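Local coordinates for acetyltransferase (Elizabethkingia anophelis, PDB 6AO7), which binds acetyl-CoA and, as a member of the GNAT family, probably transfers its acetyl group to an acceptor substrate, at residues L63-W66 with T70-I73; K105-G110 with Y125-T130. All coordinates share one frame; numbering follows the deposited sequence.

Interaction 1 of 2, residues L63-W66 with T70-I73; sequences LYPW and TTEI
Trp66 and Glu72 meet through a single side-chain hydrogen bond. The indole NE1 donates a hydrogen bond to Glu72 OE1 at 2.7 Å, and the bond is nearly straight (166°). The oxygen lies in the indole plane, but the nitrogen approaches from above the carboxylate plane. The ring and carboxylate planes are almost perpendicular. Glu72 reaches the indole because its chain is fully extended, with CG anti to the backbone N (chi1 173°). The same OE1 lies 3.8 Å from Tyr64 CD1, and the tyrosine side chain runs alongside the glutamate. On the indole's six-membered ring, Thr70 CG2 sits over one face in a CH-pi contact, 4.0 Å from the ring centroid.

The backbones pair as antiparallel strands. Tyr64 and Glu72 form a hydrogen-bonded pair, with Tyr64 N to Glu72 O at 2.8 Å and Glu72 N to Tyr64 O at 3.0 Å. Beyond it, Trp66 N bonds to Thr70 O at 2.9 Å.

The tightly packed side is the face with Leu63, Thr71 and Ile73. Thr71 OG1 turns toward the opposite strand, where it lies 3.8 Å from Leu63 CD2 and also against the Tyr64-Pro65 peptide. Helix 87-101 packs on this face through Val95, Leu92 and Ala99. The other side is looser. Tyr64 is partly exposed there, although Tyr42 and Ser45 of helix 36-45 touch it, and Trp66 is exposed at the turn. Glu72 is a buried residue, and the N-H of the exposed Trp66 grips its OE1.

The whole is the turn end of a beta hairpin, strands 56-65 and 70-78, in the central mixed sheet of the GNAT fold.

Interaction 2 of 2, residues K105-G110 with Y125-T130; sequences KKLVIG and YGFRIT. With ACO (acetyl coenzyme *a), chain B; SO4 (sulfate ion), chain C.
Phe127 is the hub of this contact, and Leu107 and Ile109 reach it from strand 106-112. Ile109 CG2 lies over one face of the phenyl ring, shifted toward its rim. It makes a CH-pi contact, 4.0 Å from the ring centroid and 23° off the normal. The methyl gets there because CG1 is anti to the backbone N (chi1 -169°), which sets CG2 between N and the carbonyl carbon. Leu107 meets the far end of the ring: its CD2 is 3.7 Å from Phe127 CZ. The Leu107 carbonyl O also approaches obliquely, 3.4 Å from Phe127 CE2.

The next shell fixes these groups. Tyr122 of helix 116-124 touches both Ile109 and Phe127, and Leu158 of strand 155-161 adds to the packing on Phe127. Leu107 rests on helix 87-101 through Val95, Ile96 and Ala99. Phe127 is also set by its backbone. Helix 116-124 ends in a Schellman motif with Gly126 as its C-prime residue, and Phe127 N bonds to Tyr122 O.

Further out, Arg128 turns to the subunit boundary. Its NH1 bonds to sulfate O3 at 3.1 Å, near the guanidinium plane, while NH2 forms a salt bridge with Asp154 of the second subunit.

At the other end, the acetyl CH3 of the cofactor is 3.4 Å from Gly110 O and 3.9 Å from Ile109 CG1. Ile109 thus turns one branch to the phenyl ring and the other to the acetyl group. The contact between the segments is apolar, so van der Waals and CH-pi packing hold it, and it joins the hydrophobic core to the acetyl end of the pocket.

How the interactions relate
Interactions 1 and 2 are neighbours in one sheet, with centres about 11 Å apart. Strand 70-78 of the hairpin runs parallel to strand 106-112. Ile73 N lies 2.8 Å from Val108 O, and Thr71 O lies 3.0 Å from Val108 N; both are probable hydrogen bonds. Side chains touch as well: Thr70 CG2 is 3.6 Å from Val108 CG2. Ile73 of interaction 1 also touches Phe127 of interaction 2, which links the hairpin to the second contact's core. Both contacts supply residues of the acetyl-CoA pocket. In interaction 1 the side chain of Ile73 comes within about 5 Å of acetyl-CoA; in interaction 2 the pocket residues are Ile109 and Gly110.

Interaction 1 of 2, residues L63-W66 with T70-I73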
loop_
_atom_site.group_PDB
_atom_site.type_symbol
_atom_site.label_atom_id
_atom_site.label_comp_id
_atom_site.label_asym_id
_atom_site.label_seq_id
_atom_site.Cartn_x
_atom_site.Cartn_y
_atom_site.Cartn_z
ATOM N N LEU A 63 2.061 11.594 -19.523
ATOM C CA LEU A 63 3.457 11.261 -19.266
ATOM C C LEU A 63 4.248 12.540 -19.052
ATOM O O LEU A 63 4.128 13.483 -19.838
ATOM C CB LEU A 63 4.060 10.481 -20.430
ATOM C CG LEU A 63 3.811 8.980 -20.453
ATOM C CD1 LEU A 63 4.314 8.416 -21.746
ATOM C CD2 LEU A 63 4.531 8.319 -19.259
ATOM N N TYR A 64 5.092 12.546 -18.020
ATOM C CA TYR A 64 5.778 13.753 -17.559
ATOM C C TYR A 64 7.239 13.428 -17.275
ATOM O O TYR A 64 7.561 12.902 -16.198
ATOM C CB TYR A 64 5.098 14.298 -16.305
ATOM C CG TYR A 64 5.811 15.447 -15.622
ATOM C CD1 TYR A 64 6.575 15.242 -14.482
ATOM C CD2 TYR A 64 5.687 16.744 -16.106
ATOM C CE1 TYR A 64 7.212 16.304 -13.846
ATOM C CE2 TYR A 64 6.316 17.810 -15.482
ATOM C CZ TYR A 64 7.076 17.586 -14.354
ATOM O OH TYR A 64 7.701 18.646 -13.737
ATOM N N PRO A 65 8.148 13.727 -18.210
ATOM C CA PRO A 65 9.568 13.403 -17.988
ATOM C C PRO A 65 10.166 14.163 -16.810
ATOM O O PRO A 65 9.936 15.359 -16.636
ATOM C CB PRO A 65 10.233 13.814 -19.306
ATOM C CG PRO A 65 9.117 13.736 -20.353
ATOM C CD PRO A 65 7.868 14.133 -19.601
ATOM N N TRP A 66 10.936 13.446 -15.988
ATOM C CA TRP A 66 11.817 14.074 -15.006
ATOM C C TRP A 66 13.147 14.479 -15.612
ATOM O O TRP A 66 13.709 15.530 -15.270
ATOM C CB TRP A 66 12.125 13.115 -13.862
ATOM C CG TRP A 66 10.982 12.785 -13.022
ATOM C CD1 TRP A 66 9.690 13.175 -13.193
ATOM C CD2 TRP A 66 11.020 12.012 -11.832
ATOM N NE1 TRP A 66 8.909 12.669 -12.182
ATOM C CE2 TRP A 66 9.706 11.952 -11.331
ATOM C CE3 TRP A 66 12.039 11.347 -11.144
ATOM C CZ2 TRP A 66 9.384 11.253 -10.171
ATOM C CZ3 TRP A 66 11.717 10.655 -9.991
ATOM C CH2 TRP A 66 10.404 10.622 -9.515
ATOM N N THR A 70 14.028 8.940 -16.326
ATOM C CA THR A 70 12.749 8.660 -15.672
ATOM C C THR A 70 11.629 9.494 -16.274
ATOM O O THR A 70 11.771 10.708 -16.435
ATOM C CB THR A 70 12.826 8.952 -14.165
ATOM O OG1 THR A 70 13.866 8.163 -13.564
ATOM C CG2 THR A 70 11.526 8.643 -13.490
ATOM N N THR A 71 10.497 8.855 -16.561
ATOM C CA THR A 71 9.282 9.596 -16.867
ATOM C C THR A 71 8.185 9.109 -15.939
ATOM O O THR A 71 8.221 7.975 -15.458
ATOM C CB THR A 71 8.883 9.477 -18.354
ATOM O OG1 THR A 71 7.754 10.314 -18.607
ATOM C CG2 THR A 71 8.562 8.052 -18.741
ATOM N N GLU A 72 7.227 9.989 -15.668
ATOM C CA GLU A 72 6.237 9.782 -14.626
ATOM C C GLU A 72 4.838 9.815 -15.233
ATOM O O GLU A 72 4.547 10.623 -16.115
ATOM C CB GLU A 72 6.365 10.854 -13.522
ATOM C CG GLU A 72 5.249 10.828 -12.462
ATOM C CD GLU A 72 5.405 11.906 -11.392
ATOM O OE1 GLU A 72 6.236 12.814 -11.570
ATOM O OE2 GLU A 72 4.689 11.850 -10.364
ATOM N N ILE A 73 3.998 8.890 -14.787
ATOM C CA ILE A 73 2.568 8.960 -15.067
ATOM C C ILE A 73 1.998 9.960 -14.069
ATOM O O ILE A 73 1.741 9.608 -12.915
ATOM C CB ILE A 73 1.896 7.594 -14.934
ATOM C CG1 ILE A 73 2.632 6.558 -15.791
ATOM C CG2 ILE A 73 0.382 7.708 -15.270
ATOM C CD1 ILE A 73 2.092 5.148 -15.605
#

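Interaction 2 of 2, residues K105-G110 with Y125-T130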
loop_
_atom_site.group_PDB
_atom_site.type_symbol
_atom_site.label_atom_id
_atom_site.label_comp_id
_atom_site.label_asym_id
_atom_site.label_seq_id
_atom_site.Cartn_x
_atom_site.Cartn_y
_atom_site.Cartn_z
ATOM N N LYS A 105 14.332 4.677 -19.051
ATOM C CA LYS A 105 14.723 3.481 -18.316
ATOM C C LYS A 105 13.828 3.192 -17.113
ATOM O O LYS A 105 13.682 2.023 -16.734
ATOM C CB LYS A 105 16.182 3.588 -17.850
ATOM N N LYS A 106 13.225 4.213 -16.495
ATOM C CA LYS A 106 12.318 4.003 -15.372
ATOM C C LYS A 106 10.993 4.707 -15.627
ATOM O O LYS A 106 10.955 5.823 -16.160
ATOM C CB LYS A 106 12.899 4.510 -14.052
ATOM C CG LYS A 106 14.120 3.723 -13.546
ATOM C CD LYS A 106 14.779 4.491 -12.420
ATOM C CE LYS A 106 15.408 3.564 -11.400
ATOM N NZ LYS A 106 16.108 4.342 -10.340
ATOM N N LEU A 107 9.913 4.047 -15.233
ATOM C CA LEU A 107 8.569 4.605 -15.268
ATOM C C LEU A 107 8.069 4.698 -13.835
ATOM O O LEU A 107 8.160 3.728 -13.074
ATOM C CB LEU A 107 7.652 3.732 -16.126
ATOM C CG LEU A 107 6.208 4.178 -16.393
ATOM C CD1 LEU A 107 6.167 5.531 -17.102
ATOM C CD2 LEU A 107 5.524 3.115 -17.206
ATOM N N VAL A 108 7.572 5.865 -13.459
ATOM C CA VAL A 108 7.189 6.116 -12.078
ATOM C C VAL A 108 5.716 6.515 -12.028
ATOM O O VAL A 108 5.193 7.140 -12.951
ATOM C CB VAL A 108 8.084 7.201 -11.464
ATOM C CG1 VAL A 108 7.526 7.688 -10.148
ATOM C CG2 VAL A 108 9.500 6.649 -11.285
ATOM N N ILE A 109 5.039 6.118 -10.955
ATOM C CA ILE A 109 3.693 6.600 -10.675
ATOM C C ILE A 109 3.548 6.788 -9.172
ATOM O O ILE A 109 4.058 5.987 -8.381
ATOM C CB ILE A 109 2.630 5.644 -11.242
ATOM C CG1 ILE A 109 1.245 6.299 -11.173
ATOM C CG2 ILE A 109 2.683 4.267 -10.512
ATOM C CD1 ILE A 109 0.179 5.574 -11.994
ATOM N N GLY A 110 2.871 7.862 -8.778
ATOM C CA GLY A 110 2.651 8.138 -7.369
ATOM C C GLY A 110 1.179 8.191 -7.021
ATOM O O GLY A 110 0.411 8.865 -7.708
ATOM N N TYR A 125 0.905 -4.728 -12.702
ATOM C CA TYR A 125 1.502 -4.435 -13.998
ATOM C C TYR A 125 2.999 -4.132 -13.925
ATOM O O TYR A 125 3.584 -3.681 -14.917
ATOM C CB TYR A 125 0.741 -3.301 -14.679
ATOM C CG TYR A 125 -0.570 -3.797 -15.263
ATOM C CD1 TYR A 125 -0.613 -4.373 -16.530
ATOM C CD2 TYR A 125 -1.752 -3.736 -14.537
ATOM C CE1 TYR A 125 -1.802 -4.846 -17.067
ATOM C CE2 TYR A 125 -2.953 -4.206 -15.073
ATOM C CZ TYR A 125 -2.966 -4.764 -16.335
ATOM O OH TYR A 125 -4.147 -5.235 -16.880
ATOM N N GLY A 126 3.638 -4.400 -12.796
ATOM C CA GLY A 126 5.088 -4.428 -12.746
ATOM C C GLY A 126 5.733 -3.330 -11.937
ATOM O O GLY A 126 6.964 -3.300 -11.843
ATOM N N PHE A 127 4.959 -2.434 -11.343
ATOM C CA PHE A 127 5.527 -1.368 -10.529
ATOM C C PHE A 127 5.878 -1.897 -9.149
ATOM O O PHE A 127 5.114 -2.651 -8.550
ATOM C CB PHE A 127 4.535 -0.217 -10.399
ATOM C CG PHE A 127 4.359 0.576 -11.637
ATOM C CD1 PHE A 127 3.428 0.205 -12.615
ATOM C CD2 PHE A 127 5.106 1.728 -11.828
ATOM C CE1 PHE A 127 3.261 0.974 -13.759
ATOM C CE2 PHE A 127 4.944 2.488 -12.968
ATOM C CZ PHE A 127 4.019 2.112 -13.938
ATOM N N ARG A 128 7.048 -1.506 -8.651
ATOM C CA ARG A 128 7.471 -1.838 -7.295
ATOM C C ARG A 128 7.304 -0.606 -6.418
ATOM O O ARG A 128 7.554 0.513 -6.864
ATOM C CB ARG A 128 8.936 -2.288 -7.267
ATOM C CG ARG A 128 9.246 -3.520 -8.105
ATOM C CD ARG A 128 9.064 -4.819 -7.327
ATOM N NE ARG A 128 9.986 -4.954 -6.195
ATOM C CZ ARG A 128 11.202 -5.492 -6.271
ATOM N NH1 ARG A 128 11.660 -5.941 -7.428
ATOM N NH2 ARG A 128 11.965 -5.580 -5.182
ATOM N N ILE A 129 6.913 -0.804 -5.160
ATOM C CA ILE A 129 6.853 0.334 -4.251
ATOM C C ILE A 129 8.275 0.758 -3.895
ATOM O O ILE A 129 9.094 -0.070 -3.481
ATOM C CB ILE A 129 6.028 -0.016 -3.008
ATOM C CG1 ILE A 129 4.600 -0.394 -3.412
ATOM C CG2 ILE A 129 6.045 1.133 -2.028
ATOM C CD1 ILE A 129 3.741 -0.776 -2.231
ATOM N N THR A 130 8.601 2.041 -4.102
ATOM C CA THR A 130 9.996 2.433 -3.890
ATOM C C THR A 130 10.215 3.606 -2.941
ATOM O O THR A 130 11.293 3.705 -2.343
ATOM C CB THR A 130 10.690 2.750 -5.218
ATOM O OG1 THR A 130 9.952 3.744 -5.949
ATOM C CG2 THR A 130 10.861 1.478 -6.051
HETATM N N1A ACO B . -8.384 -3.872 -3.652
HETATM C C2A ACO B . -7.527 -3.908 -4.674
HETATM N N3A ACO B . -7.778 -4.089 -5.973
HETATM C C4A ACO B . -9.083 -4.277 -6.188
HETATM C C5A ACO B . -10.089 -4.294 -5.232
HETATM C C6A ACO B . -9.698 -4.066 -3.897
HETATM N N6A ACO B . -10.544 -4.049 -2.862
HETATM N N7A ACO B . -11.314 -4.579 -5.814
HETATM C C8A ACO B . -11.028 -4.721 -7.088
HETATM N N9A ACO B . -9.701 -4.546 -7.385
HETATM C C1B ACO B . -9.041 -4.682 -8.683
HETATM C C2B ACO B . -9.883 -5.246 -9.816
HETATM O O2B ACO B . -10.074 -6.650 -9.708
HETATM C C3B ACO B . -8.959 -4.913 -10.986
HETATM O O3B ACO B . -7.841 -5.821 -11.054
HETATM P P3B ACO B . -7.761 -7.165 -11.933
HETATM O O7A ACO B . -8.776 -8.138 -11.299
HETATM O O8A ACO B . -8.060 -6.742 -13.390
HETATM O O9A ACO B . -6.355 -7.683 -11.820
HETATM C C4B ACO B . -8.302 -3.590 -10.560
HETATM O O4B ACO B . -8.628 -3.418 -9.159
HETATM C C5B ACO B . -8.720 -2.402 -11.394
HETATM O O5B ACO B . -8.402 -2.790 -12.749
HETATM P P1A ACO B . -9.013 -1.990 -14.073
HETATM O O1A ACO B . -10.414 -2.338 -14.402
HETATM O O2A ACO B . -8.054 -2.318 -15.209
HETATM O O3A ACO B . -8.894 -0.478 -13.584
HETATM P P2A ACO B . -9.666 0.847 -14.029
HETATM O O4A ACO B . -10.172 0.567 -15.390
HETATM O O5A ACO B . -10.781 1.104 -13.032
HETATM O O6A ACO B . -8.627 2.045 -13.930
HETATM C CBP ACO B . -8.087 3.825 -12.379
HETATM C CCP ACO B . -7.974 2.338 -12.690
HETATM C CDP ACO B . -7.350 4.609 -13.479
HETATM C CEP ACO B . -7.415 4.093 -11.022
HETATM C CAP ACO B . -9.578 4.253 -12.376
HETATM O OAP ACO B . -10.313 3.470 -11.448
HETATM C C9P ACO B . -9.832 5.737 -12.166
HETATM O O9P ACO B . -9.772 6.510 -13.116
HETATM N N8P ACO B . -10.051 6.140 -10.918
HETATM C C7P ACO B . -10.205 7.546 -10.573
HETATM C C6P ACO B . -8.972 8.370 -10.927
HETATM C C5P ACO B . -7.731 7.877 -10.219
HETATM O O5P ACO B . -7.764 7.537 -9.039
HETATM N N4P ACO B . -6.615 7.842 -10.943
HETATM C C3P ACO B . -5.317 7.448 -10.405
HETATM C C2P ACO B . -4.753 8.480 -9.450
HETATM S S1P ACO B . -2.937 8.462 -9.215
HETATM C C ACO B . -2.433 9.298 -10.699
HETATM O O ACO B . -3.212 9.646 -11.543
HETATM C CH3 ACO B . -0.948 9.471 -10.802
HETATM S S SO4 C . 15.707 -6.884 -7.942
HETATM O O1 SO4 C . 16.006 -6.298 -9.245
HETATM O O2 SO4 C . 15.115 -8.207 -8.125
HETATM O O3 SO4 C . 14.766 -6.033 -7.224
HETATM O O4 SO4 C . 16.945 -6.994 -7.172
#